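Serine Recombinase (Sulfolobus solfataricus, PDB 3LHF) probably binds DNA and carries out strand exchange as a serine recombinase of transposon ISC1904, this chain being its resolvase-type catalytic domain. Local coordinates at residues A69-L74 against I96-K101. The protein carries 1 engineered substitution. Numbering follows the deposited sequence.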
loop_
_atom_site.group_PDB
_atom_site.type_symbol
_atom_site.label_atom_id
_atom_site.label_comp_id
_atom_site.label_asym_id
_atom_site.label_seq_id
_atom_site.Cartn_x
_atom_site.Cartn_y
_atom_site.Cartn_z
ATOM N N ALA D 69 -16.985 -4.505 4.161
ATOM C CA ALA D 69 -18.010 -3.758 3.448
ATOM C C ALA D 69 -17.588 -3.082 2.133
ATOM O O ALA D 69 -18.343 -3.032 1.202
ATOM C CB ALA D 69 -18.670 -2.781 4.361
ATOM N N TYR D 70 -16.383 -2.538 2.112
ATOM C CA TYR D 70 -15.747 -1.985 0.941
ATOM C C TYR D 70 -14.295 -2.416 0.982
ATOM O O TYR D 70 -13.774 -2.708 2.027
ATOM C CB TYR D 70 -15.794 -0.463 0.948
ATOM C CG TYR D 70 -17.127 0.174 1.194
ATOM C CD1 TYR D 70 -18.119 0.160 0.245
ATOM C CD2 TYR D 70 -17.374 0.827 2.361
ATOM C CE1 TYR D 70 -19.314 0.753 0.470
ATOM C CE2 TYR D 70 -18.553 1.421 2.585
ATOM C CZ TYR D 70 -19.523 1.384 1.646
ATOM O OH TYR D 70 -20.707 1.988 1.913
ATOM N N PRO D 71 -13.621 -2.414 -0.147
ATOM C CA PRO D 71 -12.201 -2.734 -0.159
ATOM C C PRO D 71 -11.441 -1.654 0.584
ATOM O O PRO D 71 -10.350 -1.849 1.048
ATOM C CB PRO D 71 -11.874 -2.733 -1.629
ATOM C CG PRO D 71 -13.097 -3.070 -2.251
ATOM C CD PRO D 71 -14.158 -2.405 -1.502
ATOM N N ASP D 72 -12.110 -0.530 0.723
ATOM C CA ASP D 72 -11.625 0.683 1.325
ATOM C C ASP D 72 -11.258 0.366 2.748
ATOM O O ASP D 72 -10.302 0.851 3.294
ATOM C CB ASP D 72 -12.821 1.630 1.366
ATOM C CG ASP D 72 -12.449 3.072 1.321
ATOM O OD1 ASP D 72 -11.845 3.577 2.248
ATOM O OD2 ASP D 72 -12.827 3.734 0.371
ATOM N N ARG D 73 -12.077 -0.456 3.352
ATOM C CA ARG D 73 -11.944 -0.682 4.736
ATOM C C ARG D 73 -10.590 -1.280 4.987
ATOM O O ARG D 73 -9.951 -0.910 5.929
ATOM C CB ARG D 73 -13.036 -1.624 5.202
ATOM C CG ARG D 73 -14.307 -0.960 5.644
ATOM C CD ARG D 73 -14.605 0.213 4.837
ATOM N NE ARG D 73 -14.612 1.421 5.622
ATOM C CZ ARG D 73 -14.328 2.614 5.141
ATOM N NH1 ARG D 73 -14.032 2.761 3.880
ATOM N NH2 ARG D 73 -14.349 3.661 5.926
ATOM N N LEU D 74 -10.141 -2.219 4.166
ATOM C CA LEU D 74 -8.822 -2.758 4.413
ATOM C C LEU D 74 -7.629 -1.852 4.169
ATOM O O LEU D 74 -6.859 -1.640 5.069
ATOM C CB LEU D 74 -8.631 -4.015 3.592
ATOM C CG LEU D 74 -9.322 -5.248 4.113
ATOM C CD1 LEU D 74 -9.161 -6.345 3.134
ATOM C CD2 LEU D 74 -8.783 -5.629 5.447
ATOM N N ILE D 96 -18.381 -6.761 0.234
ATOM C CA ILE D 96 -19.799 -6.696 -0.008
ATOM C C ILE D 96 -20.271 -5.488 -0.802
ATOM O O ILE D 96 -21.326 -5.516 -1.342
ATOM C CB ILE D 96 -20.663 -6.974 1.252
ATOM C CG1 ILE D 96 -20.360 -6.031 2.385
ATOM C CG2 ILE D 96 -20.478 -8.401 1.767
ATOM C CD1 ILE D 96 -20.803 -6.588 3.690
ATOM N N ASN D 97 -19.473 -4.447 -0.904
ATOM C CA ASN D 97 -19.805 -3.335 -1.769
ATOM C C ASN D 97 -18.603 -2.943 -2.560
ATOM O O ASN D 97 -17.656 -2.435 -2.025
ATOM C CB ASN D 97 -20.328 -2.145 -0.995
ATOM C CG ASN D 97 -21.628 -2.421 -0.339
ATOM O OD1 ASN D 97 -22.433 -3.170 -0.827
ATOM N ND2 ASN D 97 -21.829 -1.830 0.795
ATOM N N GLN D 98 -18.650 -3.200 -3.848
ATOM C CA GLN D 98 -17.502 -3.019 -4.694
ATOM C C GLN D 98 -17.327 -1.592 -5.198
ATOM O O GLN D 98 -17.473 -1.332 -6.366
ATOM C CB GLN D 98 -17.615 -3.992 -5.848
ATOM C CG GLN D 98 -16.329 -4.472 -6.386
ATOM C CD GLN D 98 -15.780 -5.634 -5.640
ATOM O OE1 GLN D 98 -16.416 -6.664 -5.514
ATOM N NE2 GLN D 98 -14.577 -5.480 -5.146
ATOM N N GLU D 99 -16.981 -0.685 -4.298
ATOM C CA GLU D 99 -16.904 0.742 -4.577
ATOM C C GLU D 99 -15.984 1.519 -3.630
ATOM O O GLU D 99 -15.615 1.041 -2.580
ATOM C CB GLU D 99 -18.298 1.337 -4.512
ATOM C CG GLU D 99 -18.355 2.818 -4.392
ATOM C CD GLU D 99 -19.745 3.308 -4.160
ATOM O OE1 GLU D 99 -20.456 2.664 -3.400
ATOM O OE2 GLU D 99 -20.121 4.332 -4.729
ATOM N N ASP D 100 -15.657 2.736 -4.027
ATOM C CA ASP D 100 -15.038 3.717 -3.163
ATOM C C ASP D 100 -16.120 4.746 -2.820
ATOM O O ASP D 100 -16.872 5.154 -3.668
ATOM C CB ASP D 100 -13.875 4.428 -3.860
ATOM C CG ASP D 100 -12.657 3.566 -4.031
ATOM O OD1 ASP D 100 -12.261 2.865 -3.107
ATOM O OD2 ASP D 100 -12.070 3.608 -5.101
ATOM N N LYS D 101 -16.197 5.148 -1.563
ATOM C CA LYS D 101 -17.144 6.163 -1.151
ATOM C C LYS D 101 -16.459 7.521 -1.084
ATOM O O LYS D 101 -15.330 7.623 -0.672
ATOM C CB LYS D 101 -17.810 5.774 0.157
ATOM C CG LYS D 101 -19.318 5.841 0.111
ATOM C CD LYS D 101 -19.926 4.821 -0.822
ATOM C CE LYS D 101 -20.409 5.436 -2.124
ATOM N NZ LYS D 101 -21.840 5.270 -2.381
#
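Tyr70 CG stands anti to its own carbonyl carbon (chi1 -51°), and the ring beyond it meets Asn97 CB; Asp72 CG is anti to the backbone N (chi1 -152°), on the side of Asp100. In this resolvase-type alpha/beta domain the contact joins the turn and short helix after strand 63-68 to the loop after the neighbouring parallel strand 92-95. Asp72, Arg73 and Arg76 belong to an Asp-Arg-Leu-x-Arg motif, as in related serine recombinases, probably part of the active site. The backbones share one weak hydrogen bond, from Asn97 N to Ala69 O (2.8 Å). Beside it, CG1 of Ile96 lies 3.4 Å from Ala69 CA. The Tyr70 ring is met obliquely by Asn97 CB, 3.4 Å from CE1, by Glu99 O, and by Lys101 CD, 4.0 Å from the hydroxyl OH. Replacing Tyr70 by an alanine would probably open a gap beside Asn97 CB and take from Lys101 CD the hydroxyl it touches. Tyr70 CA also directs its hydrogen at Asn97 O, and Pro71 CD sits 3.5 Å from that same oxygen. Arg73 NH1 forms a salt bridge with Asp72 OD1 and NH2 another with Glu104, tying helix 71-74 to helix 102-122. Asp100 bridges to Arg76 through OD1 and to Lys119 of the second subunit through OD2. Arg76 is also a long, weak ion partner of Asp72 OD2, which stands 3.6 Å from the like-charged Asp100 OD1, the carboxylate planes 80° apart.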